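Local coordinates for protein thymidylate synthase thyX (Helicobacter pylori, PDB 3N3Y) that probably catalyses the reductive methylation of dUMP to dTMP, binding FAD and dUMP as a homotetramer with methylenetetrahydrofolate and NADPH as co-substrates, at residues Ala22-Arg27 with Asp43-Ile47; Ser93-Arg98 with Asn151-Lys155; Arg118-Val122 with Pro159-Lys163. All blocks are in the same frame, centred on the assembly; numbering follows the deposited sequence.

Contact 1. Residues Ala22-Arg27 with Asp43-Ile47; sequences ASQAIR and DKELI
A steep helix-helix crossing joins helices 20-30 and 41-51: the axes of 22-27 and 43-47 approach to 9.0 Å at a signed angle of 72°, and the closest CA pair, Ser23 and Ile47, is 5.7 Å apart. Leu46 gives up the most surface. Its CB points toward the other helix, and in the t,p rotamer its CD2 lies 3.8 Å from CG2 of Ile26 and over one face of the Arg27 guanidinium, 3.6 Å from NH1. Ile47, m,t, is next: its CD1 sits 3.7 Å from CB of Ala22, and its CA is 3.6 Å from CD1 of Ile26, also m,t. Ser23 packs in the space between, its CB 3.8 Å from CG1 of Ile47. The side chain of Ile26 is about 9 Å from a bound FAD and about 6 Å from that of FAD-binding Cys29. Asp43 is also held by Ser36 and Gly39. Beside the apolar packing, Arg27 NH1 forms a salt bridge at 2.6 Å with Asp43 OD1.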
loop_
_atom_site.group_PDB
_atom_site.type_symbol
_atom_site.label_atom_id
_atom_site.label_comp_id
_atom_site.label_asym_id
_atom_site.label_seq_id
_atom_site.Cartn_x
_atom_site.Cartn_y
_atom_site.Cartn_z
ATOM N N ALA A 22 -7.067 18.019 -8.759
ATOM C CA ALA A 22 -6.547 18.216 -7.415
ATOM C C ALA A 22 -7.299 19.310 -6.675
ATOM O O ALA A 22 -7.751 19.092 -5.556
ATOM C CB ALA A 22 -5.062 18.512 -7.450
ATOM N N SER A 23 -7.451 20.485 -7.287
ATOM C CA SER A 23 -8.127 21.597 -6.585
ATOM C C SER A 23 -9.616 21.334 -6.282
ATOM O O SER A 23 -10.109 21.702 -5.227
ATOM C CB SER A 23 -7.919 22.952 -7.290
ATOM O OG SER A 23 -8.330 22.911 -8.644
ATOM N N GLN A 24 -10.325 20.688 -7.199
ATOM C CA GLN A 24 -11.690 20.262 -6.911
ATOM C C GLN A 24 -11.720 19.311 -5.704
ATOM O O GLN A 24 -12.623 19.383 -4.871
ATOM C CB GLN A 24 -12.325 19.604 -8.140
ATOM C CG GLN A 24 -12.512 20.546 -9.332
ATOM C CD GLN A 24 -12.800 19.796 -10.641
ATOM O OE1 GLN A 24 -12.469 18.621 -10.782
ATOM N NE2 GLN A 24 -13.419 20.481 -11.598
ATOM N N ALA A 25 -10.727 18.429 -5.605
ATOM C CA ALA A 25 -10.646 17.491 -4.487
ATOM C C ALA A 25 -10.430 18.212 -3.162
ATOM O O ALA A 25 -11.002 17.846 -2.136
ATOM C CB ALA A 25 -9.526 16.467 -4.716
ATOM N N ILE A 26 -9.587 19.232 -3.184
ATOM C CA ILE A 26 -9.272 19.956 -1.967
ATOM C C ILE A 26 -10.493 20.732 -1.457
ATOM O O ILE A 26 -10.769 20.777 -0.250
ATOM C CB ILE A 26 -8.081 20.909 -2.192
ATOM C CG1 ILE A 26 -6.835 20.088 -2.570
ATOM C CG2 ILE A 26 -7.836 21.754 -0.943
ATOM C CD1 ILE A 26 -5.653 20.905 -3.040
ATOM N N ARG A 27 -11.224 21.327 -2.394
ATOM C CA ARG A 27 -12.367 22.147 -2.052
ATOM C C ARG A 27 -13.530 21.286 -1.569
ATOM O O ARG A 27 -14.371 21.751 -0.802
ATOM C CB ARG A 27 -12.762 23.043 -3.236
ATOM C CG ARG A 27 -11.619 23.931 -3.703
ATOM C CD ARG A 27 -12.075 25.284 -4.225
ATOM N NE ARG A 27 -11.652 26.334 -3.302
ATOM C CZ ARG A 27 -10.722 27.235 -3.575
ATOM N NH1 ARG A 27 -10.129 27.243 -4.759
ATOM N NH2 ARG A 27 -10.394 28.140 -2.668
ATOM N N ASP A 43 -6.682 28.766 -7.667
ATOM C CA ASP A 43 -6.855 27.318 -7.582
ATOM C C ASP A 43 -5.492 26.612 -7.581
ATOM O O ASP A 43 -5.278 25.686 -6.792
ATOM C CB ASP A 43 -7.768 26.793 -8.701
ATOM C CG ASP A 43 -9.258 27.044 -8.416
ATOM O OD1 ASP A 43 -9.596 27.396 -7.263
ATOM O OD2 ASP A 43 -10.092 26.882 -9.340
ATOM N N LYS A 44 -4.575 27.057 -8.451
ATOM C CA LYS A 44 -3.222 26.492 -8.488
ATOM C C LYS A 44 -2.526 26.724 -7.160
ATOM O O LYS A 44 -1.835 25.852 -6.645
ATOM C CB LYS A 44 -2.363 27.119 -9.596
ATOM C CG LYS A 44 -2.648 26.641 -11.011
ATOM C CD LYS A 44 -1.692 27.326 -11.991
ATOM C CE LYS A 44 -1.621 28.833 -11.709
ATOM N NZ LYS A 44 -0.705 29.582 -12.619
ATOM N N GLU A 45 -2.707 27.920 -6.615
ATOM C CA GLU A 45 -2.076 28.274 -5.360
ATOM C C GLU A 45 -2.536 27.340 -4.259
ATOM O O GLU A 45 -1.747 26.946 -3.398
ATOM C CB GLU A 45 -2.407 29.716 -4.994
ATOM C CG GLU A 45 -2.290 30.013 -3.517
ATOM C CD GLU A 45 -0.866 29.879 -2.996
ATOM O OE1 GLU A 45 0.023 29.444 -3.769
ATOM O OE2 GLU A 45 -0.636 30.215 -1.808
ATOM N N LEU A 46 -3.816 26.981 -4.297
ATOM C CA LEU A 46 -4.420 26.133 -3.270
ATOM C C LEU A 46 -3.810 24.723 -3.215
ATOM O O LEU A 46 -3.569 24.181 -2.132
ATOM C CB LEU A 46 -5.939 26.046 -3.476
ATOM C CG LEU A 46 -6.703 25.052 -2.588
ATOM C CD1 LEU A 46 -6.838 25.567 -1.158
ATOM C CD2 LEU A 46 -8.063 24.766 -3.184
ATOM N N ILE A 47 -3.559 24.140 -4.384
ATOM C CA ILE A 47 -2.989 22.806 -4.458
ATOM C C ILE A 47 -1.641 22.788 -3.753
ATOM O O ILE A 47 -1.324 21.875 -2.991
ATOM C CB ILE A 47 -2.822 22.352 -5.915
ATOM C CG1 ILE A 47 -4.182 22.326 -6.614
ATOM C CG2 ILE A 47 -2.158 20.982 -5.966
ATOM C CD1 ILE A 47 -4.119 22.013 -8.092
#

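Contact 2. Residues Ser93-Arg98 with Asn151-Lys155; sequences SRYTLR and NDLAK. With UMP (2'-deoxyuridine 5'-monophosphate), chain G.
Part of the dUMP site is built here, where a weakly bonded helical turn at 93-96, passing into a 3-10 turn at 97-98, lies against helix 151-154. Arg94 and Asn151 have CA atoms 5.3 Å apart, Ser93 and Lys155 6.9 Å. Charge pairing centres on Arg94 (m,t,p), whose NE meets Asp152 OD1 at 2.9 Å and whose NH2 meets Asp152 OD2 at 3.0 Å, a bidentate salt bridge that leaves NH1 to donate to O4 of UMP at 2.8 Å. Among the other hydrogen bonds, Asn151 ND2 reaches Arg94 O at 3.1 Å; a water donates to both Arg94 O (3.0 Å) and Asp152 OD1 (2.6 Å). The phosphate takes Ser93 OG to OP1 at 2.6 Å, Ser93 N to OP1 at 3.2 Å and Arg94 N to OP2 at 3.2 Å. Lys155 NZ donates to Ser93 OG at 2.9 Å and, weakly, to UMP OP3 at 3.4 Å. Ser92, Arg74 and, from the third subunit, Arg82 and Arg182 also bond the nucleotide. Apolar contact is modest: Leu97 CD1 is 3.8 Å from Lys155 CB. Segment 93-98 follows edge strand 87-90, while Asn151 and Ala154 rest on Leu144 of helix 127-145.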
loop_
_atom_site.group_PDB
_atom_site.type_symbol
_atom_site.label_atom_id
_atom_site.label_comp_id
_atom_site.label_asym_id
_atom_site.label_seq_id
_atom_site.Cartn_x
_atom_site.Cartn_y
_atom_site.Cartn_z
ATOM N N SER A 93 14.287 -9.474 -18.714
ATOM C CA SER A 93 15.461 -10.151 -19.239
ATOM C C SER A 93 15.178 -11.638 -19.516
ATOM O O SER A 93 15.775 -12.225 -20.416
ATOM C CB SER A 93 16.653 -10.004 -18.284
ATOM O OG SER A 93 16.478 -10.817 -17.134
ATOM N N ARG A 94 14.282 -12.246 -18.741
ATOM C CA ARG A 94 13.919 -13.644 -18.970
ATOM C C ARG A 94 13.339 -13.864 -20.376
ATOM O O ARG A 94 13.392 -14.970 -20.908
ATOM C CB ARG A 94 12.906 -14.139 -17.925
ATOM C CG ARG A 94 13.371 -14.066 -16.470
ATOM C CD ARG A 94 12.294 -14.616 -15.530
ATOM N NE ARG A 94 12.091 -16.056 -15.713
ATOM C CZ ARG A 94 10.937 -16.685 -15.496
ATOM N NH1 ARG A 94 9.870 -16.010 -15.087
ATOM N NH2 ARG A 94 10.846 -17.994 -15.689
ATOM N N TYR A 95 12.781 -12.823 -20.982
ATOM C CA TYR A 95 12.139 -12.999 -22.280
ATOM C C TYR A 95 12.677 -12.136 -23.416
ATOM O O TYR A 95 12.172 -12.208 -24.526
ATOM C CB TYR A 95 10.611 -12.874 -22.144
ATOM C CG TYR A 95 10.038 -14.098 -21.454
ATOM C CD1 TYR A 95 9.975 -15.327 -22.122
ATOM C CD2 TYR A 95 9.615 -14.046 -20.125
ATOM C CE1 TYR A 95 9.480 -16.465 -21.500
ATOM C CE2 TYR A 95 9.113 -15.179 -19.488
ATOM C CZ TYR A 95 9.051 -16.387 -20.181
ATOM O OH TYR A 95 8.559 -17.516 -19.562
ATOM N N THR A 96 13.711 -11.344 -23.155
ATOM C CA THR A 96 14.225 -10.448 -24.182
ATOM C C THR A 96 15.735 -10.569 -24.427
ATOM O O THR A 96 16.279 -9.869 -25.286
ATOM C CB THR A 96 13.952 -8.984 -23.824
ATOM O OG1 THR A 96 14.626 -8.687 -22.600
ATOM C CG2 THR A 96 12.449 -8.712 -23.675
ATOM N N LEU A 97 16.413 -11.420 -23.659
ATOM C CA LEU A 97 17.879 -11.511 -23.732
ATOM C C LEU A 97 18.388 -11.950 -25.102
ATOM O O LEU A 97 19.508 -11.627 -25.484
ATOM C CB LEU A 97 18.443 -12.428 -22.636
ATOM C CG LEU A 97 18.925 -11.685 -21.381
ATOM C CD1 LEU A 97 19.645 -12.621 -20.394
ATOM C CD2 LEU A 97 19.826 -10.505 -21.758
ATOM N N ARG A 98 17.560 -12.683 -25.838
ATOM C CA ARG A 98 17.906 -13.140 -27.182
ATOM C C ARG A 98 18.231 -11.986 -28.156
ATOM O O ARG A 98 18.787 -12.201 -29.241
ATOM C CB ARG A 98 16.779 -14.011 -27.727
ATOM C CG ARG A 98 17.044 -15.507 -27.661
ATOM C CD ARG A 98 17.227 -16.002 -29.084
ATOM N NE ARG A 98 16.442 -15.173 -30.009
ATOM C CZ ARG A 98 16.725 -14.987 -31.300
ATOM N NH1 ARG A 98 17.785 -15.577 -31.844
ATOM N NH2 ARG A 98 15.945 -14.208 -32.046
ATOM N N ASN A 151 17.717 -18.093 -21.587
ATOM C CA ASN A 151 17.694 -16.811 -20.877
ATOM C C ASN A 151 17.708 -16.928 -19.353
ATOM O O ASN A 151 18.481 -16.235 -18.698
ATOM C CB ASN A 151 16.481 -15.996 -21.293
ATOM C CG ASN A 151 16.555 -15.528 -22.735
ATOM O OD1 ASN A 151 17.605 -15.613 -23.385
ATOM N ND2 ASN A 151 15.435 -15.009 -23.242
ATOM N N ASP A 152 16.856 -17.806 -18.807
ATOM C CA ASP A 152 16.744 -18.033 -17.358
ATOM C C ASP A 152 18.062 -18.390 -16.660
ATOM O O ASP A 152 18.204 -18.164 -15.456
ATOM C CB ASP A 152 15.705 -19.128 -17.038
ATOM C CG ASP A 152 14.265 -18.597 -16.996
ATOM O OD1 ASP A 152 14.037 -17.428 -17.400
ATOM O OD2 ASP A 152 13.356 -19.353 -16.556
ATOM N N LEU A 153 18.997 -18.974 -17.407
ATOM C CA LEU A 153 20.299 -19.357 -16.881
ATOM C C LEU A 153 21.318 -18.294 -17.232
ATOM O O LEU A 153 22.142 -17.902 -16.404
ATOM C CB LEU A 153 20.771 -20.701 -17.471
ATOM C CG LEU A 153 19.889 -21.919 -17.207
ATOM C CD1 LEU A 153 20.462 -23.156 -17.895
ATOM C CD2 LEU A 153 19.710 -22.152 -15.706
ATOM N N ALA A 154 21.264 -17.823 -18.466
ATOM C CA ALA A 154 22.266 -16.872 -18.917
ATOM C C ALA A 154 22.198 -15.565 -18.112
ATOM O O ALA A 154 23.233 -14.990 -17.779
ATOM C CB ALA A 154 22.147 -16.626 -20.413
ATOM N N LYS A 155 20.988 -15.122 -17.766
ATOM C CA LYS A 155 20.823 -13.868 -17.016
ATOM C C LYS A 155 21.685 -13.767 -15.734
ATOM O O LYS A 155 21.951 -12.671 -15.263
ATOM C CB LYS A 155 19.339 -13.590 -16.711
ATOM C CG LYS A 155 18.725 -14.535 -15.682
ATOM C CD LYS A 155 17.212 -14.367 -15.577
ATOM C CE LYS A 155 16.811 -13.487 -14.386
ATOM N NZ LYS A 155 17.185 -12.058 -14.579
HETATM N N1 UMP G . 9.861 -9.832 -12.986
HETATM C C2 UMP G . 9.538 -10.630 -11.907
HETATM N N3 UMP G . 9.431 -11.997 -12.089
HETATM C C4 UMP G . 9.657 -12.551 -13.341
HETATM C C5 UMP G . 9.982 -11.742 -14.430
HETATM C C6 UMP G . 10.085 -10.374 -14.229
HETATM O O2 UMP G . 9.347 -10.118 -10.798
HETATM O O4 UMP G . 9.570 -13.765 -13.483
HETATM C "C1'" UMP G . 10.000 -8.391 -12.769
HETATM C "C2'" UMP G . 11.311 -8.173 -12.017
HETATM C "C3'" UMP G . 11.939 -6.989 -12.725
HETATM C "C4'" UMP G . 11.357 -7.043 -14.129
HETATM O "O3'" UMP G . 11.518 -5.802 -12.099
HETATM O "O4'" UMP G . 10.120 -7.716 -14.004
HETATM C "C5'" UMP G . 12.258 -7.821 -15.099
HETATM O "O5'" UMP G . 12.746 -8.969 -14.438
HETATM P P UMP G . 13.634 -10.123 -15.117
HETATM O OP1 UMP G . 14.881 -9.448 -15.594
HETATM O OP2 UMP G . 12.868 -10.815 -16.222
HETATM O OP3 UMP G . 13.952 -11.164 -14.094
HETATM O O HOH W 1 12.645 -17.546 -19.585
#

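Contact 3. Residues Arg118-Val122 with Pro159-Lys163; sequences REFLV and PESYK
Two irregular segments meet in a single antiparallel beta bridge, Leu121 with Tyr162, a non-hydrogen-bonded pair with CA atoms 4.6 Å apart; it ties the loop before helix 127-145 to the start of strand 163-171. The second segment opens with a type I turn, Pro159 to Tyr162, closed by Tyr162 N to Pro159 O at 3.1 Å. Pro159 offers CG to CD2 of Leu121 at 4.0 Å. Glu160 forms a salt bridge with Arg74 of the third subunit. Ser161 O accepts Val122 N at 2.8 Å (167°) and lies 3.4 Å from Leu121 CA in a CA-H...O contact. Tyr162, chi1 t, places one ring face beneath Phe120 O, and its CD2 is 4.2 Å from Leu121 CD2; its OH is hydrogen-bonded to Glu99. Its side chain is about 4 Å from that of dUMP-binding Arg74 and about 8 Å from UMP. Lys163 donates N to Phe120 O at 2.8 Å (162°). Extended from chi2 to chi4, it runs past Val122, CG to CG2 3.7 Å, until NZ donates to Arg118 O at 2.7 Å. All three hydrogen bonds across the contact thus end on main-chain carbonyls, while Phe120, Leu121, Val122 and Tyr162 supply apolar packing.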
loop_
_atom_site.group_PDB
_atom_site.type_symbol
_atom_site.label_atom_id
_atom_site.label_comp_id
_atom_site.label_asym_id
_atom_site.label_seq_id
_atom_site.Cartn_x
_atom_site.Cartn_y
_atom_site.Cartn_z
ATOM N N ARG A 118 27.445 0.639 -25.646
ATOM C CA ARG A 118 26.629 1.587 -24.898
ATOM C C ARG A 118 25.164 1.470 -25.238
ATOM O O ARG A 118 24.331 2.035 -24.550
ATOM C CB ARG A 118 27.081 3.020 -25.115
ATOM C CG ARG A 118 28.298 3.395 -24.317
ATOM C CD ARG A 118 28.517 4.897 -24.386
ATOM N NE ARG A 118 27.972 5.585 -23.222
ATOM C CZ ARG A 118 28.325 6.812 -22.843
ATOM N NH1 ARG A 118 29.221 7.489 -23.546
ATOM N NH2 ARG A 118 27.784 7.365 -21.762
ATOM N N GLU A 119 24.845 0.745 -26.299
ATOM C CA GLU A 119 23.446 0.469 -26.584
ATOM C C GLU A 119 22.852 -0.438 -25.512
ATOM O O GLU A 119 21.654 -0.413 -25.272
ATOM C CB GLU A 119 23.269 -0.195 -27.953
ATOM C CG GLU A 119 21.803 -0.466 -28.299
ATOM C CD GLU A 119 21.601 -1.501 -29.414
ATOM O OE1 GLU A 119 22.569 -1.825 -30.145
ATOM O OE2 GLU A 119 20.454 -1.989 -29.563
ATOM N N PHE A 120 23.688 -1.250 -24.880
ATOM C CA PHE A 120 23.204 -2.247 -23.937
ATOM C C PHE A 120 23.636 -1.979 -22.509
ATOM O O PHE A 120 23.131 -2.601 -21.589
ATOM C CB PHE A 120 23.700 -3.631 -24.333
ATOM C CG PHE A 120 23.213 -4.091 -25.674
ATOM C CD1 PHE A 120 21.924 -4.579 -25.827
ATOM C CD2 PHE A 120 24.051 -4.056 -26.781
ATOM C CE1 PHE A 120 21.470 -5.005 -27.065
ATOM C CE2 PHE A 120 23.603 -4.482 -28.028
ATOM C CZ PHE A 120 22.309 -4.959 -28.165
ATOM N N LEU A 121 24.589 -1.075 -22.322
ATOM C CA LEU A 121 25.159 -0.844 -20.998
ATOM C C LEU A 121 25.087 0.608 -20.592
ATOM O O LEU A 121 25.208 1.492 -21.422
ATOM C CB LEU A 121 26.626 -1.251 -20.989
ATOM C CG LEU A 121 26.903 -2.711 -21.284
ATOM C CD1 LEU A 121 28.397 -2.955 -21.236
ATOM C CD2 LEU A 121 26.151 -3.600 -20.287
ATOM N N VAL A 122 24.915 0.851 -19.302
ATOM C CA VAL A 122 25.064 2.190 -18.754
ATOM C C VAL A 122 26.525 2.409 -18.369
ATOM O O VAL A 122 27.080 1.678 -17.554
ATOM C CB VAL A 122 24.175 2.392 -17.504
ATOM C CG1 VAL A 122 24.433 3.769 -16.859
ATOM C CG2 VAL A 122 22.705 2.228 -17.869
ATOM N N PRO A 159 25.749 -8.156 -16.162
ATOM C CA PRO A 159 26.208 -7.125 -15.231
ATOM C C PRO A 159 25.058 -6.183 -14.856
ATOM O O PRO A 159 24.098 -6.031 -15.619
ATOM C CB PRO A 159 27.246 -6.371 -16.058
ATOM C CG PRO A 159 26.645 -6.368 -17.419
ATOM C CD PRO A 159 26.051 -7.789 -17.556
ATOM N N GLU A 160 25.160 -5.548 -13.698
ATOM C CA GLU A 160 24.122 -4.616 -13.254
ATOM C C GLU A 160 24.012 -3.363 -14.122
ATOM O O GLU A 160 22.997 -2.686 -14.090
ATOM C CB GLU A 160 24.345 -4.214 -11.799
ATOM C CG GLU A 160 24.413 -5.387 -10.861
ATOM C CD GLU A 160 23.247 -5.416 -9.905
ATOM O OE1 GLU A 160 22.942 -4.347 -9.321
ATOM O OE2 GLU A 160 22.649 -6.505 -9.729
ATOM N N SER A 161 25.039 -3.055 -14.900
ATOM C CA SER A 161 24.965 -1.897 -15.771
ATOM C C SER A 161 24.119 -2.159 -17.013
ATOM O O SER A 161 23.931 -1.276 -17.837
ATOM C CB SER A 161 26.359 -1.415 -16.165
ATOM O OG SER A 161 27.096 -2.463 -16.756
ATOM N N TYR A 162 23.607 -3.373 -17.149
ATOM C CA TYR A 162 22.781 -3.705 -18.296
ATOM C C TYR A 162 21.524 -2.826 -18.346
ATOM O O TYR A 162 20.851 -2.628 -17.338
ATOM C CB TYR A 162 22.373 -5.163 -18.247
ATOM C CG TYR A 162 21.936 -5.676 -19.590
ATOM C CD1 TYR A 162 20.604 -5.631 -19.979
ATOM C CD2 TYR A 162 22.867 -6.191 -20.486
ATOM C CE1 TYR A 162 20.212 -6.098 -21.231
ATOM C CE2 TYR A 162 22.483 -6.656 -21.730
ATOM C CZ TYR A 162 21.164 -6.607 -22.097
ATOM O OH TYR A 162 20.808 -7.086 -23.335
ATOM N N LYS A 163 21.209 -2.316 -19.527
ATOM C CA LYS A 163 20.073 -1.414 -19.678
ATOM C C LYS A 163 18.701 -2.080 -19.613
ATOM O O LYS A 163 18.482 -3.165 -20.133
ATOM C CB LYS A 163 20.189 -0.581 -20.954
ATOM C CG LYS A 163 21.086 0.627 -20.809
ATOM C CD LYS A 163 21.206 1.330 -22.132
ATOM C CE LYS A 163 22.195 2.467 -22.060
ATOM N NZ LYS A 163 22.213 3.167 -23.373
#

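Contact 1 closes before the others begin and lies on the far side of the chain's centre from them: its centre is 47 Å from that of contact 2 and 42 Å from that of contact 3, with nearest atoms about 36 and 33 Å apart. Contacts 2 and 3 are neighbours, centres 14 Å apart, and touch where Leu97 CD2 packs at 3.9 Å from Tyr162 OH. Their segments alternate along the chain, so the two are interlaced beside helix 127-145. Both also meet the third subunit. Edge strand 87-90 of the antiparallel sheet leads into contact 2, and strand 163-171 leaves contact 3. Contact 2 brings Ser93 and Arg94 together with Lys155 at the dUMP site, while contact 3 packs next to it.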